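Local coordinates for protein Csm3 (PDB 6AE2) that probably binds CRISPR RNA as a RAMP-family subunit of the type III-A Csm effector complex and may act as an endonuclease on RNA, at residues C73-I78 with A130-G135. Numbering follows the deposited sequence.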
loop_
_atom_site.group_PDB
_atom_site.type_symbol
_atom_site.label_atom_id
_atom_site.label_comp_id
_atom_site.label_asym_id
_atom_site.label_seq_id
_atom_site.Cartn_x
_atom_site.Cartn_y
_atom_site.Cartn_z
ATOM N N CYS A 73 2.955 17.449 19.984
ATOM C CA CYS A 73 3.754 16.659 19.063
ATOM C C CYS A 73 3.203 16.829 17.656
ATOM O O CYS A 73 1.987 16.783 17.450
ATOM C CB CYS A 73 3.750 15.181 19.462
ATOM S SG CYS A 73 5.184 14.247 18.910
ATOM N N ASP A 74 4.099 17.032 16.697
ATOM C CA ASP A 74 3.733 17.059 15.288
ATOM C C ASP A 74 3.706 15.627 14.774
ATOM O O ASP A 74 4.716 14.920 14.846
ATOM C CB ASP A 74 4.718 17.908 14.486
ATOM C CG ASP A 74 4.519 19.395 14.707
ATOM O OD1 ASP A 74 3.429 19.784 15.178
ATOM O OD2 ASP A 74 5.451 20.174 14.414
ATOM N N LEU A 75 2.560 15.194 14.267
ATOM C CA LEU A 75 2.362 13.813 13.868
ATOM C C LEU A 75 1.582 13.771 12.566
ATOM O O LEU A 75 0.871 14.728 12.232
ATOM C CB LEU A 75 1.621 13.023 14.957
ATOM C CG LEU A 75 2.425 12.510 16.150
ATOM C CD1 LEU A 75 1.485 12.219 17.318
ATOM C CD2 LEU A 75 3.206 11.268 15.744
ATOM N N PRO A 76 1.694 12.682 11.805
ATOM C CA PRO A 76 0.988 12.601 10.522
ATOM C C PRO A 76 -0.524 12.668 10.681
ATOM O O PRO A 76 -1.086 12.301 11.716
ATOM C CB PRO A 76 1.417 11.238 9.967
ATOM C CG PRO A 76 2.720 10.967 10.611
ATOM C CD PRO A 76 2.619 11.549 11.990
ATOM N N TYR A 77 -1.173 13.160 9.631
ATOM C CA TYR A 77 -2.606 13.007 9.444
ATOM C C TYR A 77 -2.856 12.797 7.959
ATOM O O TYR A 77 -2.008 13.105 7.119
ATOM C CB TYR A 77 -3.398 14.213 9.975
ATOM C CG TYR A 77 -3.380 15.440 9.086
ATOM C CD1 TYR A 77 -2.376 16.391 9.204
ATOM C CD2 TYR A 77 -4.379 15.656 8.142
ATOM C CE1 TYR A 77 -2.358 17.515 8.400
ATOM C CE2 TYR A 77 -4.366 16.777 7.331
ATOM C CZ TYR A 77 -3.354 17.702 7.467
ATOM O OH TYR A 77 -3.338 18.820 6.667
ATOM N N ILE A 78 -4.023 12.252 7.636
ATOM C CA ILE A 78 -4.382 11.965 6.253
ATOM C C ILE A 78 -5.393 13.017 5.805
ATOM O O ILE A 78 -6.536 13.025 6.289
ATOM C CB ILE A 78 -4.937 10.545 6.087
ATOM C CG1 ILE A 78 -3.876 9.516 6.478
ATOM C CG2 ILE A 78 -5.381 10.316 4.654
ATOM C CD1 ILE A 78 -4.251 8.089 6.129
ATOM N N ALA A 130 -8.372 12.654 8.509
ATOM C CA ALA A 130 -8.280 11.547 9.449
ATOM C C ALA A 130 -7.031 11.704 10.305
ATOM O O ALA A 130 -5.958 12.055 9.801
ATOM C CB ALA A 130 -8.254 10.204 8.720
ATOM N N PHE A 131 -7.172 11.437 11.598
ATOM C CA PHE A 131 -6.093 11.647 12.548
ATOM C C PHE A 131 -5.759 10.348 13.268
ATOM O O PHE A 131 -6.573 9.421 13.337
ATOM C CB PHE A 131 -6.464 12.746 13.546
ATOM C CG PHE A 131 -6.824 14.042 12.887
ATOM C CD1 PHE A 131 -5.837 14.877 12.389
ATOM C CD2 PHE A 131 -8.151 14.410 12.727
ATOM C CE1 PHE A 131 -6.164 16.066 11.760
ATOM C CE2 PHE A 131 -8.485 15.601 12.102
ATOM C CZ PHE A 131 -7.491 16.429 11.616
ATOM N N LEU A 132 -4.538 10.297 13.802
ATOM C CA LEU A 132 -4.024 9.083 14.423
ATOM C C LEU A 132 -4.922 8.601 15.550
ATOM O O LEU A 132 -5.248 9.356 16.470
ATOM C CB LEU A 132 -2.615 9.325 14.971
ATOM C CG LEU A 132 -1.424 9.262 14.017
ATOM C CD1 LEU A 132 -0.193 9.892 14.656
ATOM C CD2 LEU A 132 -1.142 7.829 13.615
ATOM N N ASP A 133 -5.320 7.335 15.470
ATOM C CA ASP A 133 -5.790 6.631 16.651
ATOM C C ASP A 133 -4.619 6.596 17.621
ATOM O O ASP A 133 -3.733 5.741 17.495
ATOM C CB ASP A 133 -6.274 5.220 16.282
ATOM C CG ASP A 133 -6.665 4.369 17.498
ATOM O OD1 ASP A 133 -7.485 3.446 17.320
ATOM O OD2 ASP A 133 -6.162 4.590 18.619
ATOM N N ASP A 134 -4.582 7.530 18.570
ATOM C CA ASP A 134 -3.527 7.531 19.583
ATOM C C ASP A 134 -3.950 6.625 20.741
ATOM O O ASP A 134 -4.199 7.053 21.870
ATOM C CB ASP A 134 -3.200 8.952 20.032
ATOM C CG ASP A 134 -4.423 9.753 20.419
ATOM O OD1 ASP A 134 -5.551 9.273 20.189
ATOM O OD2 ASP A 134 -4.247 10.872 20.947
ATOM N N GLY A 135 -4.020 5.331 20.426
ATOM C CA GLY A 135 -4.412 4.314 21.386
ATOM C C GLY A 135 -3.251 3.648 22.094
ATOM O O GLY A 135 -3.356 3.247 23.258
#
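Tyr77 and Phe131 bring the two aromatic rings of this contact together on one face of the sheet. Their centroids lie 5.7 Å apart and the planes are inclined to one another by 35°, which fits no standard stacking class. The two side chains run alongside each other in the same direction, and the closest touch involves the root of the tyrosine: Tyr77 CB is 3.5 Å from Phe131 CD1. Ala130 O lies close to the tyrosine plane, beside its rim. With chi1 at 77°, Tyr77 CG is wedged between its own backbone N and carbonyl carbon, which leads the ring end away from strand 125-132, whereas Phe131 leans in toward its neighbour.

Between the two segments, backbone hydrogen bonds occur only at Ile78 and Ala130. Ile78 N gives one of 2.9 Å to Ala130 O, nearly straight and lying in the carbonyl plane; Ala130 N returns one of 2.9 Å to Ile78 O. These two bonds define an antiparallel hydrogen-bonded pair, whose side chains occupy the face opposite the rings and also meet Phe176 of strand 175-185.

Past Tyr77 and Phe131 the chains spread apart, and there the side chain of Leu132 packs between them. Its CD1 meets Leu75 CB at 3.6 Å, the two leucines roughly perpendicular, while Leu132 CG comes within 3.8 Å of Pro76 O. Here Tyr65 OH of strand 62-67 hydrogen-bonds Leu132 N and, weakly, Pro76 O, so a side chain spans where direct backbone pairing has ceased.

The short strand segments 73-78 and 130-132 run at 152° between their N-to-C directions, which makes them antiparallel; this short pairing, opening out at one end, joins neighbouring strands 71-78 and 125-132 in the large antiparallel sheet of the RAMP-superfamily fold.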